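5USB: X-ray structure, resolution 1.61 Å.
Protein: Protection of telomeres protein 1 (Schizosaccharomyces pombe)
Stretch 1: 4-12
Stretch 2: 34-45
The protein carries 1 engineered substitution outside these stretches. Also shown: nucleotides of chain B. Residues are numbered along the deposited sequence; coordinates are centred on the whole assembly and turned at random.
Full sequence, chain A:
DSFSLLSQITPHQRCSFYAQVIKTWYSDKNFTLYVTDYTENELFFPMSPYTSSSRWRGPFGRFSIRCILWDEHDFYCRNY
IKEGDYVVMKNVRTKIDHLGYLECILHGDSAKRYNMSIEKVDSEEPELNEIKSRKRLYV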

# COMPACT_ATOMS: atom_id res chain seq x y z
N SER A 4 -8.66 8.69 2.27
CA SER A 4 -9.56 7.87 1.46
C SER A 4 -9.47 6.41 1.89
O SER A 4 -8.42 5.96 2.33
CB SER A 4 -9.16 7.91 -0.01
OG SER A 4 -9.27 9.20 -0.56
N LEU A 5 -10.56 5.66 1.69
CA LEU A 5 -10.44 4.21 1.66
C LEU A 5 -9.79 3.80 0.33
O LEU A 5 -9.90 4.50 -0.68
CB LEU A 5 -11.79 3.51 1.78
CG LEU A 5 -12.47 3.81 3.12
CD1 LEU A 5 -13.77 3.04 3.15
CD2 LEU A 5 -11.63 3.51 4.34
N LEU A 6 -9.12 2.65 0.33
CA LEU A 6 -8.45 2.25 -0.90
C LEU A 6 -9.43 1.99 -2.02
O LEU A 6 -9.09 2.12 -3.19
CB LEU A 6 -7.54 1.05 -0.65
CG LEU A 6 -6.20 1.44 -0.02
CD1 LEU A 6 -5.43 0.13 0.20
CD2 LEU A 6 -5.39 2.43 -0.88
N SER A 7 -10.68 1.63 -1.69
CA SER A 7 -11.69 1.45 -2.71
C SER A 7 -12.05 2.75 -3.42
O SER A 7 -12.64 2.71 -4.51
CB SER A 7 -12.94 0.87 -2.08
OG SER A 7 -13.44 1.80 -1.13
N GLN A 8 -11.72 3.89 -2.82
CA GLN A 8 -12.07 5.21 -3.35
C GLN A 8 -10.95 5.84 -4.16
O GLN A 8 -11.18 6.87 -4.81
CB GLN A 8 -12.45 6.14 -2.20
CG GLN A 8 -13.63 5.64 -1.39
CD GLN A 8 -13.86 6.44 -0.11
OE1 GLN A 8 -12.92 6.87 0.59
NE2 GLN A 8 -15.15 6.64 0.20
N ILE A 9 -9.74 5.28 -4.14
CA ILE A 9 -8.67 5.96 -4.85
C ILE A 9 -8.77 5.66 -6.34
O ILE A 9 -9.27 4.63 -6.79
CB ILE A 9 -7.29 5.61 -4.28
CG1 ILE A 9 -6.92 4.17 -4.48
CG2 ILE A 9 -7.22 5.99 -2.82
CD1 ILE A 9 -5.47 3.93 -4.18
N THR A 10 -8.32 6.61 -7.13
CA THR A 10 -8.37 6.51 -8.58
C THR A 10 -7.00 6.83 -9.12
O THR A 10 -6.13 7.32 -8.40
CB THR A 10 -9.41 7.49 -9.16
OG1 THR A 10 -9.04 8.81 -8.76
CG2 THR A 10 -10.82 7.17 -8.65
N PRO A 11 -6.78 6.58 -10.39
CA PRO A 11 -5.45 6.80 -10.96
C PRO A 11 -5.13 8.27 -11.07
O PRO A 11 -6.02 9.10 -11.25
CB PRO A 11 -5.54 6.14 -12.33
CG PRO A 11 -6.72 5.25 -12.23
CD PRO A 11 -7.67 5.93 -11.36
N HIS A 12 -3.84 8.59 -10.95
CA HIS A 12 -3.33 9.93 -11.24
C HIS A 12 -3.91 10.98 -10.30
O HIS A 12 -4.33 12.07 -10.70
CB HIS A 12 -3.57 10.25 -12.71
CG HIS A 12 -3.04 9.19 -13.62
ND1 HIS A 12 -3.83 8.50 -14.51
CD2 HIS A 12 -1.79 8.68 -13.76
CE1 HIS A 12 -3.09 7.63 -15.17
NE2 HIS A 12 -1.85 7.73 -14.74
N TYR A 34 3.14 -4.16 -0.51
CA TYR A 34 1.79 -4.49 -0.94
C TYR A 34 0.91 -4.28 0.27
O TYR A 34 1.18 -4.87 1.32
CB TYR A 34 1.68 -5.94 -1.42
CG TYR A 34 2.57 -6.24 -2.61
CD1 TYR A 34 3.92 -6.43 -2.48
CD2 TYR A 34 2.03 -6.28 -3.89
CE1 TYR A 34 4.71 -6.67 -3.57
CE2 TYR A 34 2.83 -6.51 -5.00
CZ TYR A 34 4.17 -6.69 -4.82
OH TYR A 34 4.97 -6.93 -5.92
N VAL A 35 -0.07 -3.38 0.15
CA VAL A 35 -0.88 -2.99 1.30
C VAL A 35 -2.37 -3.10 0.98
O VAL A 35 -2.78 -3.13 -0.17
CB VAL A 35 -0.53 -1.58 1.77
CG1 VAL A 35 0.95 -1.46 1.94
CG2 VAL A 35 -1.04 -0.54 0.81
N THR A 36 -3.16 -3.22 2.05
CA THR A 36 -4.60 -3.38 1.94
C THR A 36 -5.29 -2.67 3.10
O THR A 36 -4.73 -2.57 4.19
CB THR A 36 -5.00 -4.87 1.98
OG1 THR A 36 -6.40 -5.02 1.73
CG2 THR A 36 -4.73 -5.48 3.31
N ASP A 37 -6.55 -2.23 2.85
CA ASP A 37 -7.42 -1.89 3.97
C ASP A 37 -8.67 -2.75 3.95
O ASP A 37 -9.67 -2.43 4.63
CB ASP A 37 -7.74 -0.39 4.01
CG ASP A 37 -8.56 0.08 2.85
OD1 ASP A 37 -8.98 -0.75 2.02
OD2 ASP A 37 -8.85 1.31 2.80
N TYR A 38 -8.62 -3.85 3.21
CA TYR A 38 -9.71 -4.82 3.05
C TYR A 38 -10.93 -4.18 2.40
O TYR A 38 -12.07 -4.55 2.70
CB TYR A 38 -10.02 -5.47 4.41
CG TYR A 38 -8.89 -6.39 4.79
CD1 TYR A 38 -8.82 -7.65 4.23
CD2 TYR A 38 -7.88 -5.98 5.66
CE1 TYR A 38 -7.81 -8.51 4.52
CE2 TYR A 38 -6.82 -6.85 5.95
CZ TYR A 38 -6.82 -8.11 5.35
OH TYR A 38 -5.83 -9.03 5.61
N THR A 39 -10.71 -3.23 1.50
CA THR A 39 -11.73 -2.70 0.61
C THR A 39 -11.27 -2.94 -0.82
O THR A 39 -10.09 -2.89 -1.13
CB THR A 39 -12.08 -1.19 0.85
OG1 THR A 39 -11.00 -0.36 0.41
CG2 THR A 39 -12.38 -0.91 2.35
N GLU A 40 -12.22 -3.23 -1.70
CA GLU A 40 -11.94 -3.67 -3.07
C GLU A 40 -11.87 -2.49 -4.02
O GLU A 40 -12.64 -1.55 -3.90
CB GLU A 40 -13.05 -4.61 -3.49
CG GLU A 40 -12.88 -5.32 -4.75
CD GLU A 40 -14.02 -6.30 -4.97
OE1 GLU A 40 -14.96 -6.29 -4.14
OE2 GLU A 40 -13.93 -7.09 -5.91
N ASN A 41 -10.91 -2.55 -4.95
CA ASN A 41 -10.78 -1.54 -6.00
C ASN A 41 -10.68 -2.22 -7.35
O ASN A 41 -9.82 -3.07 -7.55
CB ASN A 41 -9.55 -0.68 -5.76
CG ASN A 41 -9.49 0.53 -6.65
OD1 ASN A 41 -9.54 0.43 -7.87
ND2 ASN A 41 -9.36 1.68 -6.04
N GLU A 42 -11.54 -1.81 -8.29
CA GLU A 42 -11.62 -2.52 -9.55
C GLU A 42 -10.35 -2.44 -10.39
O GLU A 42 -10.23 -3.23 -11.34
CB GLU A 42 -12.82 -2.00 -10.37
CG GLU A 42 -12.69 -0.58 -10.84
CD GLU A 42 -13.85 -0.16 -11.75
OE1 GLU A 42 -14.93 -0.79 -11.66
OE2 GLU A 42 -13.68 0.78 -12.55
N LEU A 43 -9.38 -1.55 -10.07
CA LEU A 43 -8.13 -1.46 -10.80
C LEU A 43 -6.95 -2.12 -10.07
O LEU A 43 -5.84 -2.13 -10.60
CB LEU A 43 -7.78 -0.01 -11.10
CG LEU A 43 -8.83 0.76 -11.91
CD1 LEU A 43 -8.39 2.17 -12.03
CD2 LEU A 43 -8.95 0.13 -13.27
N PHE A 44 -7.18 -2.72 -8.90
CA PHE A 44 -6.13 -3.49 -8.27
C PHE A 44 -5.96 -4.84 -8.98
O PHE A 44 -6.88 -5.35 -9.64
CB PHE A 44 -6.46 -3.73 -6.78
CG PHE A 44 -6.45 -2.49 -5.90
CD1 PHE A 44 -6.01 -1.26 -6.34
CD2 PHE A 44 -6.88 -2.58 -4.59
CE1 PHE A 44 -5.98 -0.16 -5.49
CE2 PHE A 44 -6.84 -1.48 -3.74
CZ PHE A 44 -6.42 -0.25 -4.22
N PHE A 45 -4.79 -5.44 -8.84
CA PHE A 45 -4.55 -6.72 -9.46
C PHE A 45 -5.35 -7.81 -8.75
O PHE A 45 -5.40 -7.86 -7.51
CB PHE A 45 -3.06 -7.05 -9.40
CG PHE A 45 -2.70 -8.34 -10.11
CD1 PHE A 45 -2.49 -8.34 -11.48
CD2 PHE A 45 -2.61 -9.54 -9.44
CE1 PHE A 45 -2.20 -9.51 -12.14
CE2 PHE A 45 -2.30 -10.69 -10.09
CZ PHE A 45 -2.11 -10.69 -11.45
P DA B 5 3.23 -11.94 -12.29
OP1 DA B 5 4.25 -12.94 -12.52
OP2 DA B 5 2.05 -11.85 -13.11
O5' DA B 5 2.74 -12.11 -10.80
C5' DA B 5 3.68 -12.28 -9.76
C4' DA B 5 2.99 -12.03 -8.44
O4' DA B 5 2.68 -10.63 -8.34
C3' DA B 5 1.67 -12.77 -8.29
O3' DA B 5 1.47 -13.17 -6.93
C2' DA B 5 0.65 -11.74 -8.75
C1' DA B 5 1.28 -10.43 -8.32
N9 DA B 5 1.00 -9.29 -9.18
C8 DA B 5 1.11 -9.25 -10.55
N7 DA B 5 0.85 -8.07 -11.06
C5 DA B 5 0.61 -7.28 -9.95
C6 DA B 5 0.29 -5.92 -9.82
N6 DA B 5 0.16 -5.09 -10.85
N1 DA B 5 0.09 -5.44 -8.57
C2 DA B 5 0.21 -6.28 -7.54
N3 DA B 5 0.52 -7.57 -7.54
C4 DA B 5 0.71 -8.01 -8.79
O HOH W 1 -10.06 2.66 -9.14

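Every hydrogen bond that joins these two stretches directly pairs a backbone atom of the first with a side-chain atom of the second. No backbone-to-backbone pair links them. Three polar side chains of the second stretch, Asp37, Thr39 and Asn41, do this work, and all three direct their CA-to-CB bonds toward the first stretch.

Asn41 makes two of the bonds. Asn41 ND2 donates to Leu6 O at 2.9 Å and to Ile9 O at 3.0 Å. The side-chain amide nitrogen of asparagine carries two protons, so one group can serve both carbonyls. The other end of the amide is used as well. Leu43 N donates to Asn41 OD1 at 3.0 Å, within the type I turn from Asn41 to Phe44. Water 1 lies 2.6 Å from Asn41 OD1 and 3.2 Å from Ile9 O, placed to donate to either. Asparagine suits this buried place because it offers both donor and acceptor without a charge. The backbones run close here, with Ser7 CA 4.5 Å from Asn41 CA.

Asp37 and Thr39 receive backbone amides of the first stretch. Leu6 N donates to Asp37 OD2 at 2.8 Å, nearly straight at 168°. Ser7 N makes a weak bond to Thr39 OG1 at 2.9 Å, with an angle of 130°. The two side chains are also coupled: Thr39 OG1 donates to Asp37 OD1 at 2.6 Å. The threonine hydroxyl thus gives its proton to the carboxylate and accepts the amide of Ser7. Each carboxylate oxygen of Asp37 has a separate partner, which suits a buried acid.

Ser7 is small, and the backbone of the second stretch passes close to it. Ser7 CB lies 3.0 Å from Glu40 O, a tight contact.

Leu6 is the apolar centre and has the largest area covered by the other stretch. Its side chain is in the mt rotamer. Leu6 CD1 reaches the strand, 4.0 Å from Thr36 CA and 4.5 Å from Val35 CG2. Leu6 CB packs 4.0 Å from Phe44 CZ. Ile9 starts sideways, but its end comes nearer, and Ile9 CD1 lies 4.3 Å from Phe44 CZ at the edge of the ring. Phe44 is buried and fills space beside both residues.

Pro11 and Leu43 extend the apolar contact, with Pro11 CG 3.5 Å from Leu43 CD1. Gln8 and Thr10 direct their CA-to-CB bonds away and are exposed. Gln8 still steadies its own stretch, where Leu5 N donates to Gln8 OE1 at 2.9 Å. In all, the contact buries 522 Å², counting both sides.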